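Local atomic coordinates of ribosome biogenesis Nep1 RNA methyltransferase (Archaeoglobus fulgidus, PDB entry 3O7B), a protein that probably methylates N1 of a specific pseudouridine in 16S ribosomal RNA, using S-adenosyl-L-methionine as methyl donor, during ribosome biogenesis. Residues 32-37 against 199-204; 114-119 against 156-161; 170-175 against 191-196. All blocks are in the same frame, centred on the assembly; numbering follows the deposited sequence.

Interaction 1 (32-37 against 199-204). With SAH (S-adenosyl-L-homocysteine), chain C.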
loop_
_atom_site.group_PDB
_atom_site.type_symbol
_atom_site.label_atom_id
_atom_site.label_comp_id
_atom_site.label_asym_id
_atom_site.label_seq_id
_atom_site.Cartn_x
_atom_site.Cartn_y
_atom_site.Cartn_z
ATOM N N PHE A 32 5.921 -13.055 5.401
ATOM C CA PHE A 32 5.054 -12.253 6.246
ATOM C C PHE A 32 4.448 -13.134 7.299
ATOM O O PHE A 32 3.857 -14.172 6.980
ATOM C CB PHE A 32 4.009 -11.513 5.402
ATOM C CG PHE A 32 4.636 -10.506 4.472
ATOM C CD1 PHE A 32 5.184 -9.334 4.979
ATOM C CD2 PHE A 32 4.727 -10.759 3.097
ATOM C CE1 PHE A 32 5.833 -8.420 4.141
ATOM C CE2 PHE A 32 5.363 -9.827 2.246
ATOM C CZ PHE A 32 5.905 -8.661 2.781
ATOM N N LEU A 33 4.642 -12.737 8.548
ATOM C CA LEU A 33 4.264 -13.568 9.708
ATOM C C LEU A 33 2.962 -13.168 10.333
ATOM O O LEU A 33 2.657 -11.969 10.489
ATOM C CB LEU A 33 5.357 -13.498 10.775
ATOM C CG LEU A 33 6.711 -14.068 10.413
ATOM C CD1 LEU A 33 7.640 -13.870 11.604
ATOM C CD2 LEU A 33 6.627 -15.571 10.041
ATOM N N GLU A 34 2.178 -14.172 10.729
ATOM C CA GLU A 34 0.914 -13.955 11.424
ATOM C C GLU A 34 0.031 -12.972 10.653
ATOM O O GLU A 34 -0.618 -12.086 11.235
ATOM C CB GLU A 34 1.147 -13.499 12.873
ATOM C CG GLU A 34 1.779 -14.595 13.737
ATOM C CD GLU A 34 1.994 -14.166 15.160
ATOM O OE1 GLU A 34 1.340 -13.198 15.603
ATOM O OE2 GLU A 34 2.816 -14.829 15.836
ATOM N N ALA A 35 -0.015 -13.156 9.334
ATOM C CA ALA A 35 -0.849 -12.268 8.516
ATOM C C ALA A 35 -2.304 -12.416 8.903
ATOM O O ALA A 35 -2.811 -13.523 9.168
ATOM C CB ALA A 35 -0.649 -12.531 7.050
ATOM N N SER A 36 -2.986 -11.279 8.943
ATOM C CA SER A 36 -4.341 -11.168 9.440
ATOM C C SER A 36 -5.308 -11.541 8.319
ATOM O O SER A 36 -6.051 -10.695 7.778
ATOM C CB SER A 36 -4.546 -9.731 9.929
ATOM O OG SER A 36 -5.728 -9.595 10.686
ATOM N N LEU A 37 -5.282 -12.825 7.966
ATOM C CA LEU A 37 -5.938 -13.343 6.783
ATOM C C LEU A 37 -6.628 -14.651 7.149
ATOM O O LEU A 37 -5.971 -15.673 7.385
ATOM C CB LEU A 37 -4.863 -13.562 5.733
ATOM C CG LEU A 37 -5.115 -13.670 4.255
ATOM C CD1 LEU A 37 -5.614 -12.334 3.730
ATOM C CD2 LEU A 37 -3.798 -14.029 3.620
ATOM N N GLY A 199 -0.174 -6.128 19.116
ATOM C CA GLY A 199 0.310 -7.263 19.901
ATOM C C GLY A 199 1.704 -7.704 19.507
ATOM O O GLY A 199 2.395 -7.053 18.730
ATOM N N ASP A 200 2.123 -8.827 20.080
ATOM C CA ASP A 200 3.454 -9.381 19.851
ATOM C C ASP A 200 3.299 -10.727 19.170
ATOM O O ASP A 200 2.220 -11.293 19.189
ATOM C CB ASP A 200 4.168 -9.586 21.187
ATOM C CG ASP A 200 4.449 -8.280 21.893
ATOM O OD1 ASP A 200 3.699 -7.948 22.837
ATOM O OD2 ASP A 200 5.404 -7.582 21.488
ATOM N N PHE A 201 4.377 -11.240 18.587
ATOM C CA PHE A 201 4.337 -12.569 17.978
ATOM C C PHE A 201 3.896 -13.627 18.979
ATOM O O PHE A 201 4.268 -13.568 20.155
ATOM C CB PHE A 201 5.707 -12.961 17.442
ATOM C CG PHE A 201 6.181 -12.097 16.305
ATOM C CD1 PHE A 201 5.625 -12.235 15.041
ATOM C CD2 PHE A 201 7.195 -11.172 16.494
ATOM C CE1 PHE A 201 6.071 -11.435 13.987
ATOM C CE2 PHE A 201 7.644 -10.367 15.436
ATOM C CZ PHE A 201 7.077 -10.515 14.183
ATOM N N PHE A 202 3.101 -14.586 18.523
ATOM C CA PHE A 202 2.840 -15.791 19.319
ATOM C C PHE A 202 4.156 -16.488 19.633
ATOM O O PHE A 202 5.080 -16.539 18.816
ATOM C CB PHE A 202 1.969 -16.772 18.542
ATOM C CG PHE A 202 0.559 -16.290 18.291
ATOM C CD1 PHE A 202 -0.250 -15.818 19.336
ATOM C CD2 PHE A 202 0.018 -16.357 16.999
ATOM C CE1 PHE A 202 -1.561 -15.391 19.090
ATOM C CE2 PHE A 202 -1.289 -15.936 16.745
ATOM C CZ PHE A 202 -2.085 -15.451 17.792
ATOM N N GLU A 203 4.235 -17.074 20.825
ATOM C CA GLU A 203 5.405 -17.874 21.169
ATOM C C GLU A 203 5.619 -19.020 20.176
ATOM O O GLU A 203 6.768 -19.314 19.811
ATOM C CB GLU A 203 5.313 -18.395 22.609
ATOM C CG GLU A 203 5.571 -17.331 23.673
ATOM C CD GLU A 203 6.910 -16.602 23.502
ATOM O OE1 GLU A 203 7.923 -17.243 23.124
ATOM O OE2 GLU A 203 6.946 -15.375 23.755
ATOM N N GLU A 204 4.527 -19.640 19.724
ATOM C CA GLU A 204 4.614 -20.711 18.731
ATOM C C GLU A 204 5.326 -20.262 17.452
ATOM O O GLU A 204 6.156 -20.985 16.914
ATOM C CB GLU A 204 3.235 -21.290 18.394
ATOM C CG GLU A 204 3.304 -22.396 17.337
ATOM C CD GLU A 204 1.997 -23.150 17.137
ATOM O OE1 GLU A 204 0.976 -22.804 17.775
ATOM O OE2 GLU A 204 2.004 -24.101 16.326
HETATM N N SAH C . 4.459 -5.579 17.603
HETATM C CA SAH C . 3.850 -4.368 16.977
HETATM C CB SAH C . 2.673 -4.781 16.104
HETATM C CG SAH C . 3.091 -5.241 14.710
HETATM S SD SAH C . 4.019 -3.976 13.790
HETATM C C SAH C . 3.417 -3.339 18.017
HETATM O O SAH C . 3.680 -3.505 19.210
HETATM C "C5'" SAH C . 4.417 -4.814 12.232
HETATM C "C4'" SAH C . 5.784 -5.476 12.100
HETATM O "O4'" SAH C . 6.796 -4.538 11.787
HETATM C "C3'" SAH C . 6.297 -6.146 13.361
HETATM O "O3'" SAH C . 5.681 -7.391 13.580
HETATM C "C2'" SAH C . 7.769 -6.254 13.059
HETATM O "O2'" SAH C . 8.023 -7.353 12.179
HETATM C "C1'" SAH C . 8.047 -4.970 12.299
HETATM N N9 SAH C . 8.591 -3.841 13.101
HETATM C C8 SAH C . 7.882 -2.845 13.734
HETATM N N7 SAH C . 8.766 -1.991 14.314
HETATM C C5 SAH C . 10.016 -2.411 14.031
HETATM C C6 SAH C . 11.276 -1.930 14.367
HETATM N N6 SAH C . 11.424 -0.821 15.111
HETATM N N1 SAH C . 12.396 -2.590 13.919
HETATM C C2 SAH C . 12.278 -3.742 13.164
HETATM N N3 SAH C . 11.027 -4.218 12.843
HETATM C C4 SAH C . 9.918 -3.578 13.274
#
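Glu34 grips the chain just ahead of helix 203-209: its OE2 takes the backbone N-H of Phe202, the N-cap residue, over 2.7 Å. The carboxylate stands where strand 28-35 turns a corner, against the cofactor-binding loop of this SPOUT-class methyltransferase. The bond is bent, 146° at the hydrogen, and uses the syn lone pair of OE2. An extended chain beyond CG (chi2 -179°) carries the carboxylate across to the loop. Thr205 OG1 also bonds to OE2, while Lys83 forms a salt bridge with OE1, so both oxygens are engaged and the group is probably kept ionised.

The inward part packs round the buried Phe201 ring. Leu33 CD1 lies 3.8 Å from Phe201 CE1, the two side chains crossing at about a right angle, and Leu171 packs against both. Glu34 OE2 meets the same ring at its edge, in plane, 3.9 Å from Phe201 CD1. Outward, Phe202 is only partly covered; its ring lies 30° from the carboxylate plane and also has Lys83 in a cation-pi contact. Asp200, just before Phe201, points away from the strand and is exposed.

The 199-204 loop serves the ligand too. Gly199, part of the S-adenosyl-L-methionine site, accepts a 2.8 Å bond at its O from the amino N of S-adenosylhomocysteine, and Phe201 CZ comes within 3.5 Å of the ribose O3'.

Interaction 2 (114-119 against 156-161)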
loop_
_atom_site.group_PDB
_atom_site.type_symbol
_atom_site.label_atom_id
_atom_site.label_comp_id
_atom_site.label_asym_id
_atom_site.label_seq_id
_atom_site.Cartn_x
_atom_site.Cartn_y
_atom_site.Cartn_z
ATOM N N GLY A 114 -1.619 -20.247 11.247
ATOM C CA GLY A 114 -0.481 -21.122 10.963
ATOM C C GLY A 114 -0.395 -21.704 9.565
ATOM O O GLY A 114 0.489 -22.530 9.277
ATOM N N GLU A 115 -1.293 -21.274 8.677
ATOM C CA GLU A 115 -1.267 -21.752 7.298
ATOM C C GLU A 115 -0.127 -21.076 6.541
ATOM O O GLU A 115 0.252 -19.945 6.873
ATOM C CB GLU A 115 -2.585 -21.457 6.594
ATOM C CG GLU A 115 -3.776 -22.099 7.251
ATOM C CD GLU A 115 -4.995 -21.218 7.198
ATOM O OE1 GLU A 115 -4.897 -20.018 7.575
ATOM O OE2 GLU A 115 -6.061 -21.722 6.787
ATOM N N ILE A 116 0.411 -21.762 5.541
ATOM C CA ILE A 116 1.511 -21.279 4.736
ATOM C C ILE A 116 1.012 -21.105 3.298
ATOM O O ILE A 116 0.536 -22.066 2.685
ATOM C CB ILE A 116 2.724 -22.261 4.781
ATOM C CG1 ILE A 116 3.305 -22.376 6.211
ATOM C CG2 ILE A 116 3.796 -21.840 3.813
ATOM C CD1 ILE A 116 3.779 -21.054 6.806
ATOM N N ILE A 117 1.107 -19.881 2.782
ATOM C CA ILE A 117 0.757 -19.579 1.401
ATOM C C ILE A 117 2.012 -19.190 0.646
ATOM O O ILE A 117 2.786 -18.322 1.078
ATOM C CB ILE A 117 -0.265 -18.419 1.352
ATOM C CG1 ILE A 117 -1.547 -18.776 2.096
ATOM C CG2 ILE A 117 -0.518 -17.975 -0.100
ATOM C CD1 ILE A 117 -2.395 -17.568 2.506
ATOM N N TRP A 118 2.240 -19.847 -0.483
ATOM C CA TRP A 118 3.335 -19.503 -1.358
ATOM C C TRP A 118 2.789 -18.598 -2.473
ATOM O O TRP A 118 1.736 -18.910 -3.050
ATOM C CB TRP A 118 3.941 -20.786 -1.953
ATOM C CG TRP A 118 4.990 -20.541 -2.990
ATOM C CD1 TRP A 118 6.280 -20.174 -2.774
ATOM C CD2 TRP A 118 4.844 -20.670 -4.415
ATOM N NE1 TRP A 118 6.946 -20.043 -3.968
ATOM C CE2 TRP A 118 6.087 -20.348 -4.992
ATOM C CE3 TRP A 118 3.778 -21.015 -5.255
ATOM C CZ2 TRP A 118 6.311 -20.373 -6.375
ATOM C CZ3 TRP A 118 3.996 -21.020 -6.642
ATOM C CH2 TRP A 118 5.255 -20.710 -7.179
ATOM N N VAL A 119 3.494 -17.501 -2.744
ATOM C CA VAL A 119 3.141 -16.565 -3.814
ATOM C C VAL A 119 4.258 -16.571 -4.846
ATOM O O VAL A 119 5.374 -16.165 -4.551
ATOM C CB VAL A 119 2.909 -15.116 -3.266
ATOM C CG1 VAL A 119 2.440 -14.197 -4.388
ATOM C CG2 VAL A 119 1.881 -15.111 -2.136
ATOM N N LYS A 156 0.537 -24.418 1.091
ATOM C CA LYS A 156 1.472 -25.543 1.145
ATOM C C LYS A 156 1.235 -26.366 2.406
ATOM O O LYS A 156 1.002 -25.798 3.480
ATOM C CB LYS A 156 2.922 -25.060 1.110
ATOM C CG LYS A 156 3.299 -24.246 -0.126
ATOM C CD LYS A 156 3.164 -25.025 -1.431
ATOM C CE LYS A 156 3.990 -24.352 -2.517
ATOM N NZ LYS A 156 4.049 -25.150 -3.774
ATOM N N ASP A 157 1.331 -27.696 2.288
ATOM C CA ASP A 157 1.078 -28.588 3.430
ATOM C C ASP A 157 2.336 -28.757 4.278
ATOM O O ASP A 157 2.825 -29.875 4.519
ATOM C CB ASP A 157 0.554 -29.956 2.970
ATOM C CG ASP A 157 -0.060 -30.768 4.112
ATOM O OD1 ASP A 157 -0.337 -30.205 5.199
ATOM O OD2 ASP A 157 -0.285 -31.984 3.905
ATOM N N VAL A 158 2.878 -27.626 4.702
ATOM C CA VAL A 158 4.058 -27.580 5.558
ATOM C C VAL A 158 3.826 -26.509 6.616
ATOM O O VAL A 158 2.803 -25.816 6.606
ATOM C CB VAL A 158 5.342 -27.272 4.773
ATOM C CG1 VAL A 158 5.560 -28.280 3.650
ATOM C CG2 VAL A 158 5.335 -25.814 4.219
ATOM N N GLY A 159 4.772 -26.381 7.536
ATOM C CA GLY A 159 4.694 -25.362 8.562
ATOM C C GLY A 159 5.740 -24.298 8.341
ATOM O O GLY A 159 6.606 -24.404 7.473
ATOM N N LEU A 160 5.653 -23.270 9.177
ATOM C CA LEU A 160 6.614 -22.196 9.163
ATOM C C LEU A 160 8.053 -22.704 9.265
ATOM O O LEU A 160 8.940 -22.219 8.586
ATOM C CB LEU A 160 6.280 -21.194 10.261
ATOM C CG LEU A 160 7.212 -19.994 10.388
ATOM C CD1 LEU A 160 7.319 -19.209 9.056
ATOM C CD2 LEU A 160 6.688 -19.126 11.477
ATOM N N ARG A 161 8.272 -23.728 10.102
ATOM C CA ARG A 161 9.627 -24.257 10.289
ATOM C C ARG A 161 10.229 -24.772 8.976
ATOM O O ARG A 161 11.433 -24.746 8.761
ATOM C CB ARG A 161 9.630 -25.375 11.345
ATOM C CG ARG A 161 8.815 -26.620 10.949
ATOM C CD ARG A 161 8.954 -27.754 11.972
ATOM N NE ARG A 161 8.376 -27.398 13.257
ATOM C CZ ARG A 161 8.302 -28.225 14.298
ATOM N NH1 ARG A 161 8.753 -29.468 14.193
ATOM N NH2 ARG A 161 7.766 -27.808 15.435
HETATM O O HOH W 1 2.962 -22.952 10.506
HETATM O O HOH W 2 0.461 -25.332 7.742
HETATM O O HOH W 3 -0.626 -24.485 5.194
#
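With chi1 at -63°, Ile116 sets CG1 beside its own backbone N, and a chi2 of -59° folds CD1 onto the start of helix 160-163. Here strand 116-119, in the mixed sheet, meets the end of its antiparallel neighbour 150-156. Ile116 CG1 lies 3.5 Å from Val158 O, Ile116 CD1 lies 3.7 Å from Leu160 N, and the CG2 branch turns to CG2 of Val158. Ile116 thus fills the bend between strand and helix, with Leu160 continuing inward onto Val31 and Leu33.

A single direct bond joins the two backbones: Lys156 N to Ile116 O, 2.8 Å and nearly straight at 167°. Beyond it the chain after Lys156 leaves the strand and water takes over. One molecule accepts from Ile116 N and donates to Lys156 O, a second donates to both Gly114 O and Val158 O, and a third ties Gly114 O to the first-turn N-H of Leu160.

On the more open side, Lys156 bends at chi2 and runs alongside Trp118, both pointing the same way. Its aliphatic chain makes the touch, CE resting 3.6 Å from Trp118 CB.

Interaction 3 (170-175 against 191-196). With SAH (S-adenosyl-L-homocysteine), chain C.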
loop_
_atom_site.group_PDB
_atom_site.type_symbol
_atom_site.label_atom_id
_atom_site.label_comp_id
_atom_site.label_asym_id
_atom_site.label_seq_id
_atom_site.Cartn_x
_atom_site.Cartn_y
_atom_site.Cartn_z
ATOM N N LEU A 170 16.024 -13.749 9.568
ATOM C CA LEU A 170 16.162 -12.400 10.110
ATOM C C LEU A 170 14.782 -11.946 10.529
ATOM O O LEU A 170 13.908 -11.755 9.668
ATOM C CB LEU A 170 16.757 -11.473 9.051
ATOM C CG LEU A 170 18.044 -11.912 8.371
ATOM C CD1 LEU A 170 18.414 -10.924 7.267
ATOM C CD2 LEU A 170 19.202 -12.023 9.396
ATOM N N LEU A 171 14.535 -11.852 11.831
ATOM C CA LEU A 171 13.237 -11.460 12.354
ATOM C C LEU A 171 13.291 -9.984 12.699
ATOM O O LEU A 171 14.073 -9.554 13.552
ATOM C CB LEU A 171 12.858 -12.265 13.606
ATOM C CG LEU A 171 11.524 -11.903 14.241
ATOM C CD1 LEU A 171 10.355 -12.205 13.278
ATOM C CD2 LEU A 171 11.321 -12.629 15.571
ATOM N N PHE A 172 12.474 -9.197 12.016
ATOM C CA PHE A 172 12.448 -7.768 12.283
ATOM C C PHE A 172 11.509 -7.485 13.442
ATOM O O PHE A 172 10.326 -7.809 13.396
ATOM C CB PHE A 172 12.132 -7.008 10.980
ATOM C CG PHE A 172 13.302 -6.998 10.043
ATOM C CD1 PHE A 172 14.256 -5.970 10.098
ATOM C CD2 PHE A 172 13.534 -8.060 9.177
ATOM C CE1 PHE A 172 15.394 -5.998 9.295
ATOM C CE2 PHE A 172 14.665 -8.093 8.365
ATOM C CZ PHE A 172 15.604 -7.058 8.429
ATOM N N ARG A 173 12.077 -6.956 14.531
ATOM C CA ARG A 173 11.291 -6.528 15.693
ATOM C C ARG A 173 12.004 -5.357 16.342
ATOM O O ARG A 173 13.233 -5.283 16.328
ATOM C CB ARG A 173 11.122 -7.602 16.786
ATOM C CG ARG A 173 11.647 -8.975 16.537
ATOM C CD ARG A 173 11.736 -9.746 17.872
ATOM N NE ARG A 173 10.458 -9.847 18.570
ATOM C CZ ARG A 173 10.182 -10.746 19.517
ATOM N NH1 ARG A 173 11.095 -11.634 19.898
ATOM N NH2 ARG A 173 8.986 -10.764 20.079
ATOM N N GLU A 174 11.207 -4.477 16.941
ATOM C CA GLU A 174 11.705 -3.295 17.628
ATOM C C GLU A 174 12.767 -3.616 18.682
ATOM O O GLU A 174 13.754 -2.896 18.787
ATOM C CB GLU A 174 10.542 -2.534 18.254
ATOM C CG GLU A 174 10.956 -1.235 18.939
ATOM C CD GLU A 174 9.793 -0.515 19.574
ATOM O OE1 GLU A 174 8.633 -0.937 19.358
ATOM O OE2 GLU A 174 10.042 0.481 20.296
ATOM N N LYS A 175 12.580 -4.708 19.423
ATOM C CA LYS A 175 13.494 -5.060 20.525
ATOM C C LYS A 175 14.797 -5.726 20.068
ATOM O O LYS A 175 15.659 -6.059 20.892
ATOM C CB LYS A 175 12.783 -5.942 21.563
ATOM C CG LYS A 175 12.357 -7.315 21.038
ATOM C CD LYS A 175 12.184 -8.338 22.153
ATOM C CE LYS A 175 13.524 -8.969 22.513
ATOM N NZ LYS A 175 13.376 -10.364 22.999
ATOM N N VAL A 191 13.744 -13.143 5.327
ATOM C CA VAL A 191 13.366 -11.869 5.930
ATOM C C VAL A 191 11.956 -12.012 6.451
ATOM O O VAL A 191 11.045 -12.253 5.661
ATOM C CB VAL A 191 13.393 -10.735 4.884
ATOM C CG1 VAL A 191 12.694 -9.489 5.424
ATOM C CG2 VAL A 191 14.806 -10.435 4.464
ATOM N N CYS A 192 11.763 -11.890 7.767
ATOM C CA CYS A 192 10.490 -12.158 8.409
ATOM C C CYS A 192 9.942 -10.898 9.060
ATOM O O CYS A 192 10.598 -10.281 9.925
ATOM C CB CYS A 192 10.640 -13.279 9.457
ATOM S SG CYS A 192 11.098 -14.883 8.739
ATOM N N ILE A 193 8.769 -10.490 8.579
ATOM C CA ILE A 193 8.133 -9.257 9.019
ATOM C C ILE A 193 6.693 -9.556 9.412
ATOM O O ILE A 193 5.944 -10.195 8.645
ATOM C CB ILE A 193 8.162 -8.201 7.865
ATOM C CG1 ILE A 193 9.613 -7.888 7.453
ATOM C CG2 ILE A 193 7.379 -6.931 8.246
ATOM C CD1 ILE A 193 9.791 -7.152 6.091
ATOM N N GLY A 194 6.275 -9.106 10.590
ATOM C CA GLY A 194 4.895 -9.303 11.001
ATOM C C GLY A 194 3.934 -8.536 10.103
ATOM O O GLY A 194 4.268 -7.403 9.651
ATOM N N ALA A 195 2.764 -9.118 9.868
ATOM C CA ALA A 195 1.731 -8.487 9.041
ATOM C C ALA A 195 0.391 -8.410 9.773
ATOM O O ALA A 195 -0.657 -8.706 9.212
ATOM C CB ALA A 195 1.597 -9.215 7.683
ATOM N N PHE A 196 0.454 -8.031 11.045
ATOM C CA PHE A 196 -0.730 -7.903 11.897
ATOM C C PHE A 196 -0.622 -6.534 12.586
ATOM O O PHE A 196 0.462 -5.980 12.687
ATOM C CB PHE A 196 -0.783 -9.050 12.933
ATOM C CG PHE A 196 0.479 -9.202 13.733
ATOM C CD1 PHE A 196 0.641 -8.531 14.946
ATOM C CD2 PHE A 196 1.539 -9.971 13.257
ATOM C CE1 PHE A 196 1.829 -8.664 15.678
ATOM C CE2 PHE A 196 2.725 -10.101 13.982
ATOM C CZ PHE A 196 2.877 -9.441 15.190
HETATM N N SAH C . 4.459 -5.579 17.603
HETATM C CA SAH C . 3.850 -4.368 16.977
HETATM C CB SAH C . 2.673 -4.781 16.104
HETATM C CG SAH C . 3.091 -5.241 14.710
HETATM S SD SAH C . 4.019 -3.976 13.790
HETATM C C SAH C . 3.417 -3.339 18.017
HETATM O O SAH C . 3.680 -3.505 19.210
HETATM C "C5'" SAH C . 4.417 -4.814 12.232
HETATM C "C4'" SAH C . 5.784 -5.476 12.100
HETATM O "O4'" SAH C . 6.796 -4.538 11.787
HETATM C "C3'" SAH C . 6.297 -6.146 13.361
HETATM O "O3'" SAH C . 5.681 -7.391 13.580
HETATM C "C2'" SAH C . 7.769 -6.254 13.059
HETATM O "O2'" SAH C . 8.023 -7.353 12.179
HETATM C "C1'" SAH C . 8.047 -4.970 12.299
HETATM N N9 SAH C . 8.591 -3.841 13.101
HETATM C C8 SAH C . 7.882 -2.845 13.734
HETATM N N7 SAH C . 8.766 -1.991 14.314
HETATM C C5 SAH C . 10.016 -2.411 14.031
HETATM C C6 SAH C . 11.276 -1.930 14.367
HETATM N N6 SAH C . 11.424 -0.821 15.111
HETATM N N1 SAH C . 12.396 -2.590 13.919
HETATM C C2 SAH C . 12.278 -3.742 13.164
HETATM N N3 SAH C . 11.027 -4.218 12.843
HETATM C C4 SAH C . 9.918 -3.578 13.274
#
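The Phe172 ring packs at a slant against the Val191 side chain, Phe172 CE2 lying 3.8 Å from Val191 CG1, while CD2 reaches toward CG1 of Ile193. The strands beneath are parallel neighbours, 168-172 and 189-194, joined through helix 181-184 as a beta-alpha-beta unit, and their C-terminal ends open into the cofactor pocket, consistent with the knotted cofactor site of SPOUT methyltransferases. A chi1 of -74° keeps the Phe172 ring beside its own backbone N, with Cys192 O in plane at its edge. Val231 of helix 224-239 covers both Phe172 and Val191.

The backbone pairing is regular. Leu170 O receives Cys192 N at 2.9 Å, and Cys192 O receives Phe172 N at 3.0 Å, the latter almost straight at 177°. Leu170 and Val191 form one parallel pair and Leu171 and Cys192 the next, with side chains on the other face of the sheet. On that second face Leu171 CD1 sits 4.0 Å from Cys192 CB, and Leu209 of helix 203-209 packs on both residues.

Just past the paired residues, S-adenosylhomocysteine bridges the strand ends. Its O2' donates to Phe172 O over 2.6 Å and accepts from Gly194 N at 2.9 Å, so this one ribose hydroxyl is held from both strands. Gly194, with no side chain, lets the ribose come close to its backbone. On the adenine side, Phe172 CB approaches N3 of the base to 3.5 Å, and the backbone of Glu174 passes close to the exocyclic amine: its CA lies 3.5 Å from N6.

All three contacts reach the same mixed sheet. Interactions 1 and 3 are buried and adjacent, centres 9 Å apart, and both touch S-adenosylhomocysteine; strand 28-35 pairs directly with strand 189-194, probably through Leu33 N to Ile193 O and Leu33 O to Ala195 N. Interaction 3 is regular parallel strand pairing under apolar cover, whereas interaction 1 rests on a carboxylate fixing a loop. Interaction 2, about 17 Å from interaction 3 between centres, lies nearer the surface, away from the cofactor, and joins its backbones largely through waters. It still meets interaction 1 in the core, where Leu33 CD2 packs 3.8 Å from Leu160 CD1.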